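Long-range contact in variant surface glycoprotein MITat 1.13 (Trypanosoma brucei, PDB 6Z8H), which probably forms the dense coat on the trypanosome surface that lets the parasite evade host immunity by switching between antigenically distinct versions: residues A112-L126 with F256-L268. Numbering follows the deposited sequence.
With NAG (2-acetamido-2-deoxy-beta-D-glucopyranose), chain E; NAG (2-acetamido-2-deoxy-beta-D-glucopyranose), chain I.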
# COMPACT_ATOMS: atom_id res chain seq x y z
N ALA A 112 2.72 -7.21 2.04
CA ALA A 112 1.79 -7.55 3.11
C ALA A 112 0.49 -6.76 2.98
O ALA A 112 -0.60 -7.32 3.16
CB ALA A 112 2.45 -7.28 4.46
N ILE A 113 0.57 -5.48 2.63
CA ILE A 113 -0.64 -4.69 2.43
C ILE A 113 -1.51 -5.33 1.36
O ILE A 113 -2.73 -5.52 1.53
CB ILE A 113 -0.31 -3.25 2.04
CG1 ILE A 113 0.32 -2.51 3.23
CG2 ILE A 113 -1.56 -2.56 1.49
CD1 ILE A 113 0.98 -1.19 2.82
N SER A 114 -0.91 -5.71 0.24
CA SER A 114 -1.72 -6.23 -0.86
C SER A 114 -2.34 -7.57 -0.49
O SER A 114 -3.51 -7.82 -0.81
CB SER A 114 -0.90 -6.36 -2.13
OG SER A 114 0.01 -7.42 -2.06
N LYS A 115 -1.60 -8.43 0.19
CA LYS A 115 -2.10 -9.76 0.52
C LYS A 115 -3.14 -9.72 1.64
O LYS A 115 -4.16 -10.41 1.57
CB LYS A 115 -0.91 -10.66 0.84
CG LYS A 115 -0.14 -11.07 -0.41
CD LYS A 115 1.21 -11.68 -0.09
CE LYS A 115 1.90 -12.21 -1.33
NZ LYS A 115 2.95 -13.20 -0.97
N ILE A 116 -2.96 -8.86 2.63
CA ILE A 116 -3.94 -8.72 3.70
C ILE A 116 -5.22 -8.09 3.19
O ILE A 116 -6.31 -8.51 3.58
CB ILE A 116 -3.35 -7.94 4.89
CG1 ILE A 116 -2.45 -8.83 5.75
CG2 ILE A 116 -4.46 -7.29 5.70
CD1 ILE A 116 -1.74 -8.11 6.85
N GLU A 117 -5.13 -7.06 2.35
CA GLU A 117 -6.33 -6.41 1.84
C GLU A 117 -7.12 -7.33 0.91
O GLU A 117 -8.36 -7.33 0.95
CB GLU A 117 -5.98 -5.08 1.15
CG GLU A 117 -5.49 -4.00 2.13
CD GLU A 117 -6.61 -3.44 3.03
OE1 GLU A 117 -7.74 -3.98 3.04
OE2 GLU A 117 -6.31 -2.43 3.72
N GLU A 118 -6.44 -8.18 0.12
CA GLU A 118 -7.16 -9.18 -0.67
C GLU A 118 -7.91 -10.15 0.23
O GLU A 118 -9.07 -10.48 -0.03
CB GLU A 118 -6.19 -9.92 -1.61
CG GLU A 118 -6.91 -10.91 -2.51
CD GLU A 118 -6.04 -11.56 -3.55
OE1 GLU A 118 -4.92 -11.08 -3.77
OE2 GLU A 118 -6.44 -12.54 -4.19
N ALA A 119 -7.26 -10.64 1.29
CA ALA A 119 -7.95 -11.54 2.21
C ALA A 119 -9.11 -10.86 2.90
O ALA A 119 -10.15 -11.49 3.12
CB ALA A 119 -6.95 -12.09 3.22
N ALA A 120 -8.98 -9.57 3.20
CA ALA A 120 -10.04 -8.80 3.83
C ALA A 120 -11.25 -8.71 2.93
O ALA A 120 -12.39 -8.81 3.40
CB ALA A 120 -9.52 -7.39 4.17
N GLY A 121 -11.03 -8.59 1.62
CA GLY A 121 -12.15 -8.61 0.69
C GLY A 121 -12.88 -9.94 0.73
O GLY A 121 -14.13 -10.00 0.71
N VAL A 122 -12.13 -11.05 0.76
CA VAL A 122 -12.79 -12.34 0.93
C VAL A 122 -13.59 -12.37 2.22
O VAL A 122 -14.73 -12.85 2.24
CB VAL A 122 -11.81 -13.51 0.79
CG1 VAL A 122 -12.55 -14.84 0.90
CG2 VAL A 122 -11.08 -13.44 -0.52
N TYR A 123 -13.03 -11.85 3.34
CA TYR A 123 -13.80 -11.85 4.59
C TYR A 123 -15.09 -11.05 4.45
O TYR A 123 -16.09 -11.37 5.12
CB TYR A 123 -12.95 -11.37 5.77
CG TYR A 123 -11.98 -12.41 6.26
CD1 TYR A 123 -12.44 -13.60 6.82
CD2 TYR A 123 -10.60 -12.19 6.25
CE1 TYR A 123 -11.56 -14.58 7.28
CE2 TYR A 123 -9.72 -13.16 6.71
CZ TYR A 123 -10.20 -14.32 7.27
OH TYR A 123 -9.30 -15.26 7.71
N ASN A 124 -15.12 -10.02 3.61
CA ASN A 124 -16.37 -9.30 3.41
C ASN A 124 -17.44 -10.26 2.93
O ASN A 124 -18.57 -10.27 3.43
CB ASN A 124 -16.22 -8.24 2.33
CG ASN A 124 -15.40 -7.07 2.78
OD1 ASN A 124 -15.13 -6.87 3.95
ND2 ASN A 124 -15.03 -6.24 1.81
N THR A 125 -17.07 -11.12 1.98
CA THR A 125 -18.05 -12.06 1.45
C THR A 125 -18.40 -13.12 2.49
O THR A 125 -19.55 -13.58 2.56
CB THR A 125 -17.60 -12.68 0.13
OG1 THR A 125 -16.50 -13.57 0.29
CG2 THR A 125 -17.32 -11.67 -0.90
N LEU A 126 -17.42 -13.59 3.27
CA LEU A 126 -17.72 -14.55 4.33
C LEU A 126 -18.72 -13.99 5.33
O LEU A 126 -19.57 -14.74 5.82
CB LEU A 126 -16.42 -14.97 5.02
CG LEU A 126 -15.51 -15.82 4.12
CD1 LEU A 126 -14.18 -16.13 4.84
CD2 LEU A 126 -16.18 -17.08 3.62
N PHE A 256 -13.77 -20.81 0.17
CA PHE A 256 -13.71 -19.48 -0.42
C PHE A 256 -12.32 -18.86 -0.30
O PHE A 256 -11.80 -18.30 -1.27
CB PHE A 256 -14.73 -18.57 0.24
CG PHE A 256 -16.15 -18.84 -0.21
CD1 PHE A 256 -16.62 -18.26 -1.36
CD2 PHE A 256 -17.02 -19.68 0.52
CE1 PHE A 256 -17.92 -18.50 -1.81
CE2 PHE A 256 -18.33 -19.89 0.09
CZ PHE A 256 -18.77 -19.31 -1.08
N LEU A 257 -11.72 -18.94 0.88
CA LEU A 257 -10.46 -18.24 1.11
C LEU A 257 -9.27 -18.96 0.49
O LEU A 257 -8.26 -18.31 0.16
CB LEU A 257 -10.20 -18.09 2.61
CG LEU A 257 -10.51 -16.74 3.27
CD1 LEU A 257 -10.40 -16.84 4.79
CD2 LEU A 257 -9.63 -15.68 2.72
N GLY A 258 -9.33 -20.27 0.36
CA GLY A 258 -8.16 -21.00 -0.09
C GLY A 258 -6.99 -20.68 0.80
O GLY A 258 -7.08 -20.74 2.03
N SER A 259 -5.87 -20.34 0.18
CA SER A 259 -4.66 -20.01 0.91
C SER A 259 -4.47 -18.51 1.09
O SER A 259 -3.38 -18.08 1.47
CB SER A 259 -3.46 -20.65 0.22
OG SER A 259 -3.20 -20.11 -1.06
N ASN A 260 -5.50 -17.70 0.84
CA ASN A 260 -5.32 -16.25 0.86
C ASN A 260 -4.94 -15.76 2.25
O ASN A 260 -4.09 -14.87 2.39
CB ASN A 260 -6.62 -15.55 0.49
CG ASN A 260 -6.90 -15.48 -1.01
OD1 ASN A 260 -7.94 -14.95 -1.40
ND2 ASN A 260 -6.01 -16.02 -1.84
N ALA A 261 -5.56 -16.32 3.30
CA ALA A 261 -5.24 -15.87 4.64
C ALA A 261 -3.88 -16.39 5.09
O ALA A 261 -3.15 -15.69 5.79
CB ALA A 261 -6.32 -16.30 5.62
N THR A 262 -3.52 -17.60 4.66
CA THR A 262 -2.21 -18.14 4.98
C THR A 262 -1.12 -17.30 4.35
O THR A 262 -0.11 -17.00 5.00
CB THR A 262 -2.11 -19.58 4.48
OG1 THR A 262 -3.19 -20.35 5.01
CG2 THR A 262 -0.77 -20.20 4.85
N VAL A 263 -1.29 -16.90 3.09
CA VAL A 263 -0.29 -16.10 2.39
C VAL A 263 -0.16 -14.72 3.01
O VAL A 263 0.94 -14.16 3.08
CB VAL A 263 -0.66 -16.05 0.90
CG1 VAL A 263 0.05 -14.98 0.18
CG2 VAL A 263 -0.40 -17.41 0.24
N ALA A 264 -1.28 -14.14 3.47
CA ALA A 264 -1.23 -12.87 4.19
C ALA A 264 -0.44 -13.00 5.49
O ALA A 264 0.44 -12.18 5.78
CB ALA A 264 -2.66 -12.38 4.44
N HIS A 265 -0.74 -14.05 6.27
CA HIS A 265 0.01 -14.33 7.49
C HIS A 265 1.50 -14.46 7.19
O HIS A 265 2.33 -13.92 7.92
CB HIS A 265 -0.52 -15.64 8.07
CG HIS A 265 -0.17 -15.89 9.51
ND1 HIS A 265 -0.62 -15.10 10.54
CD2 HIS A 265 0.46 -16.94 10.10
CE1 HIS A 265 -0.26 -15.62 11.70
NE2 HIS A 265 0.38 -16.75 11.46
N GLU A 266 1.87 -15.19 6.16
CA GLU A 266 3.28 -15.42 5.79
C GLU A 266 3.92 -14.09 5.38
O GLU A 266 5.13 -13.96 5.60
CB GLU A 266 3.41 -16.44 4.68
CG GLU A 266 4.84 -16.74 4.28
CD GLU A 266 5.80 -16.98 5.44
OE1 GLU A 266 6.79 -16.17 5.60
OE2 GLU A 266 5.56 -17.96 6.21
N ALA A 267 3.17 -13.14 4.82
CA ALA A 267 3.76 -11.87 4.40
C ALA A 267 4.11 -11.01 5.61
O ALA A 267 5.13 -10.31 5.60
CB ALA A 267 2.80 -11.11 3.49
N LEU A 268 3.31 -11.09 6.67
CA LEU A 268 3.69 -10.43 7.92
C LEU A 268 4.95 -11.07 8.51
O LEU A 268 5.87 -10.35 8.93
CB LEU A 268 2.53 -10.51 8.91
CG LEU A 268 1.25 -9.80 8.45
CD1 LEU A 268 0.19 -9.91 9.52
CD2 LEU A 268 1.55 -8.32 8.11
C1 NAG E . -6.25 -15.80 -3.36
C2 NAG E . -4.85 -15.66 -4.13
C3 NAG E . -5.02 -15.59 -5.60
C4 NAG E . -5.92 -16.71 -6.06
C5 NAG E . -7.17 -16.67 -5.22
C6 NAG E . -8.15 -17.74 -5.63
C7 NAG E . -2.84 -14.65 -3.15
C8 NAG E . -2.28 -13.39 -2.62
N2 NAG E . -4.11 -14.53 -3.55
O3 NAG E . -3.76 -15.73 -6.22
O4 NAG E . -6.18 -16.26 -7.33
O5 NAG E . -6.85 -16.92 -3.90
O6 NAG E . -9.41 -17.41 -5.11
O7 NAG E . -2.17 -15.61 -3.23
C1 NAG I . -16.39 -2.83 1.36
C2 NAG I . -15.99 -1.57 2.21
C3 NAG I . -16.08 -1.86 3.66
C4 NAG I . -17.44 -2.50 3.94
C5 NAG I . -17.67 -3.67 2.99
C6 NAG I . -19.01 -4.42 3.24
C7 NAG I . -14.43 0.13 1.46
C8 NAG I . -12.95 0.36 1.22
N2 NAG I . -14.66 -1.11 1.81
O3 NAG I . -15.98 -0.61 4.28
O4 NAG I . -17.20 -2.99 5.23
O5 NAG I . -17.70 -3.17 1.69
O6 NAG I . -18.96 -5.73 2.72
O7 NAG I . -15.21 0.98 1.41
O HOH W 1 -3.81 -13.04 0.19
O HOH W 2 3.23 -14.68 1.42
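A112, K115, I116, A119 and V122 of the long helix 78-129 pack against the start of helix 260-273 and the turn before it, a close, nearly antiparallel helix pair where the chain, having left strand 247-253 of the five-stranded antiparallel sheet, turns into helix 260-273; the axes of 112-126 and 260-268 approach to 8.3 Å, their directions 152° apart. Small residues allow this closeness: A267 CB lies 3.7 Å from A112 CA, and A264 CB rests on K115 O and on I116 CG1. At one end, I116 CD1 meets L268 CD2 at 3.5 Å, the two side chains crossing at about a right angle beside helix 34-75. At the other, L257, in the type II' turn leading into the helix, splits its methyls: CD2 sits against V122 CG1, while CD1 touches Y123 CZ at 3.5 Å and also reaches L126 CD1. The Y123 hydroxyl bonds to the backbone O of A189. K115 stays extended beyond CG and runs its CD over V263 CG1, reaching a water, 2.8 Å from NZ, that donates to V263 O. A second water donates to both K115 O and N260 O, bridging the two backbones. N260 carries an N-linked GlcNAc on ND2. E118 swings CG opposite its own N (chi1 -176°) and, extended from there, reaches the sugar, whose N2 donates to OE2 at 3.1 Å; the same oxygen accepts from N124 ND2 of the second subunit. The contact is thus an apolar seam whose polar links between the segments are indirect, carried by two waters and by the sugar on N260, and the carboxylate of E118 ties the glycan root to the dimer interface.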